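KauB (Pseudomonas aeruginosa PAO1, PDB 6B4R) probably oxidises a broad range of aldehydes, aminoaldehydes among them, to carboxylic acids with NAD(P)+ as the electron acceptor. Local coordinates at residues 35-40 and 221-226; 46-51 and 105-110; 193-198 and 343-348. All blocks are in the same frame, centred on the assembly; numbering follows the deposited sequence.

Contact 1 (35-40 and 221-226); sequences ETFDCL and PGYGHT. With K (potassium ion), chain G.
Phe37 and Tyr223 meet where the beta-hairpin of strands 36-40 and 47-52 lies against a strand-to-helix turn of the Rossmann-like coenzyme-binding domain. The two side chains run antiparallel alongside one another, with ring centroids 5.4 Å apart and planes at 50°, neither stacked nor edge-to-face. The phenol end of Tyr223 comes up to the root of its partner, its OH lying 3.4 Å from Phe37 CB. The far side of the Phe37 ring reaches the backbone of the turn, CE1 being 3.9 Å from Gly222 CA. That reach follows from the first torsion of Phe37 (chi1 61°), which leaves CG tucked between the two main-chain branches. A large apolar ring suits this buried spot, walled further by Val51 and Ser53. Gly222 has a phi of 150°, in a backbone conformation where a CB would press on the preceding carbonyl oxygen, so glycine fits here. No hydrogen bond joins the two segments. Tyr223 occupies the N-cap position of helix 224-233, and its carbonyl O accepts from Thr226 OG1 at 3.0 Å. Beyond the packed rings, strand 36-40 ends at the metal site, where Leu40 O binds the potassium ion at 2.7 Å.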
loop_
_atom_site.group_PDB
_atom_site.type_symbol
_atom_site.label_atom_id
_atom_site.label_comp_id
_atom_site.label_asym_id
_atom_site.label_seq_id
_atom_site.Cartn_x
_atom_site.Cartn_y
_atom_site.Cartn_z
ATOM N N GLU A 35 43.694 -10.418 22.232
ATOM C CA GLU A 35 43.790 -9.078 22.799
ATOM C C GLU A 35 42.446 -8.582 23.322
ATOM O O GLU A 35 41.390 -8.914 22.782
ATOM C CB GLU A 35 44.364 -8.098 21.772
ATOM C CG GLU A 35 45.868 -8.229 21.588
ATOM C CD GLU A 35 46.348 -7.698 20.251
ATOM O OE1 GLU A 35 46.158 -6.492 19.978
ATOM O OE2 GLU A 35 46.915 -8.491 19.470
ATOM N N THR A 36 42.499 -7.794 24.389
ATOM C CA THR A 36 41.301 -7.245 25.005
ATOM C C THR A 36 41.523 -5.777 25.333
ATOM O O THR A 36 42.650 -5.287 25.274
ATOM C CB THR A 36 40.946 -7.982 26.316
ATOM O OG1 THR A 36 42.026 -7.855 27.250
ATOM C CG2 THR A 36 40.675 -9.458 26.057
ATOM N N PHE A 37 40.446 -5.077 25.676
ATOM C CA PHE A 37 40.554 -3.717 26.198
ATOM C C PHE A 37 39.780 -3.591 27.507
ATOM O O PHE A 37 38.860 -4.366 27.765
ATOM C CB PHE A 37 40.092 -2.675 25.169
ATOM C CG PHE A 37 38.653 -2.814 24.753
ATOM C CD1 PHE A 37 38.300 -3.620 23.682
ATOM C CD2 PHE A 37 37.655 -2.125 25.422
ATOM C CE1 PHE A 37 36.978 -3.743 23.293
ATOM C CE2 PHE A 37 36.331 -2.246 25.039
ATOM C CZ PHE A 37 35.993 -3.054 23.972
ATOM N N ASP A 38 40.160 -2.626 28.336
ATOM C CA ASP A 38 39.515 -2.445 29.631
ATOM C C ASP A 38 38.233 -1.630 29.519
ATOM O O ASP A 38 38.257 -0.457 29.146
ATOM C CB ASP A 38 40.471 -1.790 30.631
ATOM C CG ASP A 38 41.665 -2.666 30.956
ATOM O OD1 ASP A 38 41.562 -3.902 30.802
ATOM O OD2 ASP A 38 42.709 -2.118 31.369
ATOM N N CYS A 39 37.112 -2.264 29.844
ATOM C CA CYS A 39 35.828 -1.583 29.866
ATOM C C CYS A 39 35.664 -0.863 31.201
ATOM O O CYS A 39 35.516 -1.501 32.241
ATOM C CB CYS A 39 34.696 -2.590 29.659
ATOM S SG CYS A 39 33.070 -1.857 29.383
ATOM N N LEU A 40 35.704 0.466 31.171
ATOM C CA LEU A 40 35.594 1.258 32.393
ATOM C C LEU A 40 34.242 1.960 32.487
ATOM O O LEU A 40 33.545 2.124 31.488
ATOM C CB LEU A 40 36.727 2.282 32.476
ATOM C CG LEU A 40 38.150 1.722 32.378
ATOM C CD1 LEU A 40 39.169 2.821 32.609
ATOM C CD2 LEU A 40 38.353 0.579 33.362
ATOM N N PRO A 221 32.820 -7.176 19.536
ATOM C CA PRO A 221 33.249 -5.953 20.222
ATOM C C PRO A 221 34.660 -5.550 19.795
ATOM O O PRO A 221 35.438 -6.402 19.360
ATOM C CB PRO A 221 33.226 -6.355 21.696
ATOM C CG PRO A 221 33.453 -7.828 21.689
ATOM C CD PRO A 221 32.801 -8.344 20.436
ATOM N N GLY A 222 34.979 -4.264 19.910
ATOM C CA GLY A 222 36.274 -3.760 19.491
ATOM C C GLY A 222 36.208 -2.321 19.011
ATOM O O GLY A 222 35.224 -1.622 19.250
ATOM N N TYR A 223 37.258 -1.877 18.329
ATOM C CA TYR A 223 37.326 -0.498 17.860
ATOM C C TYR A 223 36.795 -0.363 16.439
ATOM O O TYR A 223 36.798 -1.323 15.668
ATOM C CB TYR A 223 38.758 0.036 17.950
ATOM C CG TYR A 223 39.317 0.030 19.355
ATOM C CD1 TYR A 223 39.078 1.086 20.224
ATOM C CD2 TYR A 223 40.079 -1.036 19.813
ATOM C CE1 TYR A 223 39.585 1.081 21.511
ATOM C CE2 TYR A 223 40.590 -1.049 21.096
ATOM C CZ TYR A 223 40.340 0.010 21.940
ATOM O OH TYR A 223 40.847 -0.001 23.218
ATOM N N GLY A 224 36.335 0.836 16.101
ATOM C CA GLY A 224 35.786 1.093 14.784
ATOM C C GLY A 224 36.843 1.090 13.697
ATOM O O GLY A 224 36.568 0.724 12.555
ATOM N N HIS A 225 38.059 1.490 14.056
ATOM C CA HIS A 225 39.146 1.593 13.087
ATOM C C HIS A 225 39.821 0.248 12.823
ATOM O O HIS A 225 40.756 0.162 12.029
ATOM C CB HIS A 225 40.176 2.633 13.538
ATOM C CG HIS A 225 40.776 2.350 14.880
ATOM N ND1 HIS A 225 41.758 1.401 15.072
ATOM C CD2 HIS A 225 40.535 2.893 16.097
ATOM C CE1 HIS A 225 42.093 1.370 16.350
ATOM N NE2 HIS A 225 41.366 2.266 16.993
ATOM N N THR A 226 39.344 -0.798 13.492
ATOM C CA THR A 226 39.873 -2.140 13.283
ATOM C C THR A 226 38.802 -3.068 12.717
ATOM O O THR A 226 38.686 -3.225 11.502
ATOM C CB THR A 226 40.435 -2.741 14.587
ATOM O OG1 THR A 226 39.408 -2.776 15.584
ATOM C CG2 THR A 226 41.598 -1.910 15.102
HETATM K K K G . 32.368 1.828 29.055
HETATM O O HOH W 1 34.289 0.600 27.295
#

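Contact 2 (46-51 and 105-110); sequences RFLAKV and ETLDMG. With K (potassium ion), chain G.
Leu48 rests on Leu107, joining the second strand of the beta-hairpin to the last turn of helix 98-109, which ends at the potassium site. The close side of the contact is made by the branched end of Leu48. Its CD2 packs 4.0 Å from Leu107 CB, while its CD1 lies 3.5 Å from Leu107 O and also approaches the backbone of Asp108. In Leu48, CG stands anti to the carbonyl carbon (chi1 -62°), which carries both methyls over to the helix. Leucine suits a strand position that must fill the step between sheet and helix, and Leu198 lines it from another side. Contact is looser at the rim, where Arg46 NH1 comes no nearer than 4.3 Å to Leu107 CD2. There the guanidinium merely skirts the aliphatic chain, its charge being answered by a salt bridge to Asp44. The helix stops at Gly110, which takes a positive phi (96°). A cation beside a helix C-terminus would be favoured electrostatically, and the carboxylate of Asp108 adds charge of its own. Asp108 OD2 accepts a hydrogen bond from the backbone N of Leu198; the residue's other oxygens both face the metal, Asp108 O at 2.7 Å and Asp108 OD1 at 2.8 Å from the potassium ion.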
loop_
_atom_site.group_PDB
_atom_site.type_symbol
_atom_site.label_atom_id
_atom_site.label_comp_id
_atom_site.label_asym_id
_atom_site.label_seq_id
_atom_site.Cartn_x
_atom_site.Cartn_y
_atom_site.Cartn_z
ATOM N N ARG A 46 35.398 2.990 37.744
ATOM C CA ARG A 46 35.662 1.607 38.126
ATOM C C ARG A 46 35.890 0.697 36.922
ATOM O O ARG A 46 35.416 0.970 35.819
ATOM C CB ARG A 46 34.509 1.056 38.966
ATOM C CG ARG A 46 33.273 0.707 38.155
ATOM C CD ARG A 46 32.188 0.096 39.021
ATOM N NE ARG A 46 31.608 1.065 39.945
ATOM C CZ ARG A 46 30.598 0.797 40.764
ATOM N NH1 ARG A 46 30.057 -0.414 40.773
ATOM N NH2 ARG A 46 30.129 1.739 41.573
ATOM N N PHE A 47 36.623 -0.387 37.147
ATOM C CA PHE A 47 36.822 -1.408 36.130
ATOM C C PHE A 47 35.592 -2.305 36.064
ATOM O O PHE A 47 35.042 -2.687 37.096
ATOM C CB PHE A 47 38.065 -2.239 36.457
ATOM C CG PHE A 47 38.239 -3.445 35.579
ATOM C CD1 PHE A 47 38.787 -3.324 34.314
ATOM C CD2 PHE A 47 37.864 -4.703 36.026
ATOM C CE1 PHE A 47 38.953 -4.431 33.508
ATOM C CE2 PHE A 47 38.026 -5.815 35.222
ATOM C CZ PHE A 47 38.574 -5.679 33.963
ATOM N N LEU A 48 35.163 -2.640 34.851
ATOM C CA LEU A 48 33.975 -3.471 34.675
ATOM C C LEU A 48 34.331 -4.881 34.209
ATOM O O LEU A 48 33.991 -5.864 34.868
ATOM C CB LEU A 48 32.994 -2.817 33.696
ATOM C CG LEU A 48 32.414 -1.456 34.091
ATOM C CD1 LEU A 48 31.615 -0.859 32.941
ATOM C CD2 LEU A 48 31.552 -1.569 35.344
ATOM N N ALA A 49 35.015 -4.972 33.073
ATOM C CA ALA A 49 35.411 -6.260 32.511
ATOM C C ALA A 49 36.448 -6.087 31.407
ATOM O O ALA A 49 36.619 -4.994 30.867
ATOM C CB ALA A 49 34.195 -7.006 31.974
ATOM N N LYS A 50 37.142 -7.170 31.079
ATOM C CA LYS A 50 38.024 -7.177 29.921
ATOM C C LYS A 50 37.241 -7.642 28.704
ATOM O O LYS A 50 36.812 -8.794 28.627
ATOM C CB LYS A 50 39.241 -8.072 30.153
ATOM C CG LYS A 50 40.284 -7.466 31.074
ATOM C CD LYS A 50 41.585 -8.252 31.020
ATOM C CE LYS A 50 42.629 -7.653 31.948
ATOM N NZ LYS A 50 42.945 -6.240 31.602
ATOM N N VAL A 51 37.047 -6.731 27.759
ATOM C CA VAL A 51 36.249 -7.019 26.580
ATOM C C VAL A 51 37.141 -7.336 25.387
ATOM O O VAL A 51 38.145 -6.662 25.156
ATOM C CB VAL A 51 35.310 -5.842 26.240
ATOM C CG1 VAL A 51 34.394 -6.202 25.086
ATOM C CG2 VAL A 51 34.488 -5.459 27.460
ATOM N N GLU A 105 23.755 -1.316 31.004
ATOM C CA GLU A 105 23.704 -0.043 30.288
ATOM C C GLU A 105 24.298 1.096 31.111
ATOM O O GLU A 105 25.221 1.783 30.669
ATOM C CB GLU A 105 22.257 0.301 29.927
ATOM C CG GLU A 105 21.748 -0.370 28.668
ATOM C CD GLU A 105 22.349 0.233 27.418
ATOM O OE1 GLU A 105 22.754 1.411 27.474
ATOM O OE2 GLU A 105 22.416 -0.466 26.384
ATOM N N THR A 106 23.748 1.285 32.307
ATOM C CA THR A 106 24.142 2.359 33.215
ATOM C C THR A 106 25.624 2.325 33.584
ATOM O O THR A 106 26.308 3.349 33.540
ATOM C CB THR A 106 23.304 2.303 34.501
ATOM O OG1 THR A 106 21.951 2.665 34.201
ATOM C CG2 THR A 106 23.858 3.249 35.551
ATOM N N LEU A 107 26.115 1.146 33.952
ATOM C CA LEU A 107 27.524 0.984 34.289
ATOM C C LEU A 107 28.417 1.258 33.081
ATOM O O LEU A 107 29.484 1.852 33.212
ATOM C CB LEU A 107 27.787 -0.423 34.835
ATOM C CG LEU A 107 27.167 -0.745 36.195
ATOM C CD1 LEU A 107 27.461 -2.181 36.600
ATOM C CD2 LEU A 107 27.669 0.227 37.251
ATOM N N ASP A 108 27.966 0.835 31.905
ATOM C CA ASP A 108 28.760 0.964 30.690
ATOM C C ASP A 108 28.950 2.414 30.237
ATOM O O ASP A 108 30.079 2.886 30.111
ATOM C CB ASP A 108 28.131 0.149 29.559
ATOM C CG ASP A 108 29.163 -0.524 28.682
ATOM O OD1 ASP A 108 30.336 -0.098 28.703
ATOM O OD2 ASP A 108 28.799 -1.479 27.962
ATOM N N MET A 109 27.849 3.122 29.996
ATOM C CA MET A 109 27.938 4.447 29.382
ATOM C C MET A 109 27.390 5.604 30.228
ATOM O O MET A 109 27.458 6.760 29.815
ATOM C CB MET A 109 27.328 4.441 27.970
ATOM C CG MET A 109 25.966 3.769 27.860
ATOM S SD MET A 109 24.651 4.783 28.558
ATOM C CE MET A 109 24.812 6.271 27.570
ATOM N N GLY A 110 26.846 5.293 31.402
ATOM C CA GLY A 110 26.581 6.311 32.405
ATOM C C GLY A 110 25.195 6.929 32.518
ATOM O O GLY A 110 24.987 7.816 33.348
HETATM K K K G . 32.368 1.828 29.055
HETATM O O HOH W 1 34.289 0.600 27.295
#

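Contact 3 (193-198 and 343-348); sequences SEKSPL and ALVDTQ. With K (potassium ion), chain G.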
loop_
_atom_site.group_PDB
_atom_site.type_symbol
_atom_site.label_atom_id
_atom_site.label_comp_id
_atom_site.label_asym_id
_atom_site.label_seq_id
_atom_site.Cartn_x
_atom_site.Cartn_y
_atom_site.Cartn_z
ATOM N N SER A 193 29.759 -0.114 19.929
ATOM C CA SER A 193 30.792 0.875 20.201
ATOM C C SER A 193 31.743 0.359 21.273
ATOM O O SER A 193 31.333 -0.379 22.168
ATOM C CB SER A 193 30.161 2.191 20.655
ATOM O OG SER A 193 31.134 3.054 21.212
ATOM N N GLU A 194 33.009 0.753 21.185
ATOM C CA GLU A 194 33.996 0.351 22.182
ATOM C C GLU A 194 33.758 1.070 23.508
ATOM O O GLU A 194 34.374 0.744 24.522
ATOM C CB GLU A 194 35.422 0.615 21.686
ATOM C CG GLU A 194 35.772 2.085 21.514
ATOM C CD GLU A 194 35.292 2.655 20.194
ATOM O OE1 GLU A 194 34.847 1.871 19.329
ATOM O OE2 GLU A 194 35.360 3.890 20.022
ATOM N N LYS A 195 32.862 2.050 23.490
ATOM C CA LYS A 195 32.490 2.772 24.699
ATOM C C LYS A 195 31.341 2.087 25.436
ATOM O O LYS A 195 31.015 2.466 26.560
ATOM C CB LYS A 195 32.099 4.212 24.363
ATOM C CG LYS A 195 33.211 5.046 23.747
ATOM C CD LYS A 195 32.733 6.471 23.499
ATOM C CE LYS A 195 33.781 7.303 22.776
ATOM N NZ LYS A 195 35.030 7.444 23.573
ATOM N N SER A 196 30.729 1.083 24.808
ATOM C CA SER A 196 29.590 0.388 25.413
ATOM C C SER A 196 29.266 -0.946 24.739
ATOM O O SER A 196 28.284 -1.049 24.007
ATOM C CB SER A 196 28.351 1.283 25.378
ATOM O OG SER A 196 28.030 1.641 24.044
ATOM N N PRO A 197 30.083 -1.979 24.993
ATOM C CA PRO A 197 29.891 -3.265 24.317
ATOM C C PRO A 197 29.058 -4.288 25.101
ATOM O O PRO A 197 28.582 -5.257 24.508
ATOM C CB PRO A 197 31.324 -3.774 24.168
ATOM C CG PRO A 197 32.013 -3.258 25.397
ATOM C CD PRO A 197 31.346 -1.943 25.755
ATOM N N LEU A 198 28.876 -4.069 26.400
ATOM C CA LEU A 198 28.341 -5.099 27.294
ATOM C C LEU A 198 26.941 -5.643 26.948
ATOM O O LEU A 198 26.737 -6.858 26.939
ATOM C CB LEU A 198 28.390 -4.623 28.750
ATOM C CG LEU A 198 29.773 -4.174 29.241
ATOM C CD1 LEU A 198 29.747 -3.817 30.720
ATOM C CD2 LEU A 198 30.838 -5.228 28.950
ATOM N N ALA A 343 25.957 10.519 33.881
ATOM C CA ALA A 343 27.311 10.931 33.537
ATOM C C ALA A 343 27.531 10.899 32.030
ATOM O O ALA A 343 26.838 10.182 31.308
ATOM C CB ALA A 343 28.320 10.021 34.228
ATOM N N LEU A 344 28.500 11.680 31.561
ATOM C CA LEU A 344 28.933 11.612 30.171
ATOM C C LEU A 344 29.704 10.313 29.980
ATOM O O LEU A 344 30.245 9.773 30.939
ATOM C CB LEU A 344 29.805 12.816 29.816
ATOM C CG LEU A 344 29.118 14.180 29.933
ATOM C CD1 LEU A 344 30.047 15.300 29.498
ATOM C CD2 LEU A 344 27.836 14.199 29.116
ATOM N N VAL A 345 29.762 9.818 28.747
ATOM C CA VAL A 345 30.276 8.472 28.484
ATOM C C VAL A 345 31.735 8.246 28.925
ATOM O O VAL A 345 32.069 7.174 29.430
ATOM C CB VAL A 345 30.069 8.059 27.002
ATOM C CG1 VAL A 345 30.891 8.942 26.070
ATOM C CG2 VAL A 345 30.396 6.583 26.802
ATOM N N ASP A 346 32.592 9.249 28.749
ATOM C CA ASP A 346 33.989 9.139 29.178
ATOM C C ASP A 346 34.668 10.497 29.370
ATOM O O ASP A 346 34.028 11.543 29.260
ATOM C CB ASP A 346 34.805 8.250 28.223
ATOM C CG ASP A 346 34.781 8.743 26.779
ATOM O OD1 ASP A 346 35.088 7.935 25.878
ATOM O OD2 ASP A 346 34.464 9.927 26.539
ATOM N N THR A 347 35.966 10.468 29.657
ATOM C CA THR A 347 36.738 11.689 29.873
ATOM C C THR A 347 36.861 12.507 28.588
ATOM O O THR A 347 36.735 13.733 28.605
ATOM C CB THR A 347 38.147 11.373 30.425
ATOM O OG1 THR A 347 38.029 10.731 31.701
ATOM C CG2 THR A 347 38.964 12.648 30.583
ATOM N N GLN A 348 37.100 11.815 27.477
ATOM C CA GLN A 348 37.246 12.456 26.173
ATOM C C GLN A 348 35.996 13.237 25.776
ATOM O O GLN A 348 36.085 14.363 25.283
ATOM C CB GLN A 348 37.561 11.411 25.102
ATOM C CG GLN A 348 37.677 11.978 23.697
ATOM C CD GLN A 348 37.850 10.901 22.645
ATOM O OE1 GLN A 348 37.813 9.708 22.949
ATOM N NE2 GLN A 348 38.040 11.316 21.398
HETATM K K K G . 32.368 1.828 29.055
HETATM O O HOH W 1 34.289 0.600 27.295
#
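The carboxylate of Asp346 is held by two partners, Lys195 NZ at OD1 and the backbone N of Gln349 at OD2. Its salt bridge to Lys195 ties the turn that follows strand 187-191 of the Rossmann-like coenzyme-binding domain to the start of helix 347-362 in the catalytic domain. The positions of the two charged groups support the salt bridge well, but the modelled separation of Lys195 NZ and Asp346 OD1, 2.4 Å, is doubtful as a length and nothing should be read into its shortness. Lysine suits the place because its long chain can pack on the way and still deliver a charge. It crosses Val345 at about a right angle, with Lys195 CB 3.8 Å from Val345 CG2, and its CD passes near both valine methyls. A bend at the last torsion (chi4 -62°) then turns NZ to the carboxylate. Val345, buried and branched at CB, offers these two methyls, and its side chain also touches Met109 of helix 98-109.

Asp346 is the N-cap of the helix: OD2 accepts a hydrogen bond from the backbone N of Gln349, and this second hold should limit rotation of the carboxylate and keep OD1 turned to the lysine. The nearby helix start and ammonium would both be expected to stabilise its negative charge. Gln348, two residues further on and exposed, brings OE1 to 3.6 Å from Lys195 NZ.

On the other segment, Ser193 to Ser196 form a type I turn, closed by Ser196 N to Ser193 O at 3.1 Å. Ser193 OG accepts from Lys195 N at 3.0 Å, an ST turn nested within it. This shapes the backbone that feeds the metal site: water 1 donates to Glu194 O at 2.8 Å, and Lys195 O binds the potassium ion at 2.9 Å.

Overall arrangement
The potassium ion is the common point of the three contacts, each supplying one of its protein residues, so that a hairpin, a helix end and a domain-bridging turn converge on one intrasubunit site. Contacts 2 and 3 are the closest, with centres about 8 Å apart, and are joined by Gly110 O to Ala343 N at 2.9 Å. Contacts 1 and 2 share the hairpin, where Asp38 OD1 pairs with Lys50 NZ at 2.8 Å; their centres are about 13 Å apart. Contacts 1 and 3 meet through Glu194, about 11 Å between centres. None of the contacts borders the active site; the Val345 side chain is about 13 Å from the TOE molecule, whose pocket includes Cys302.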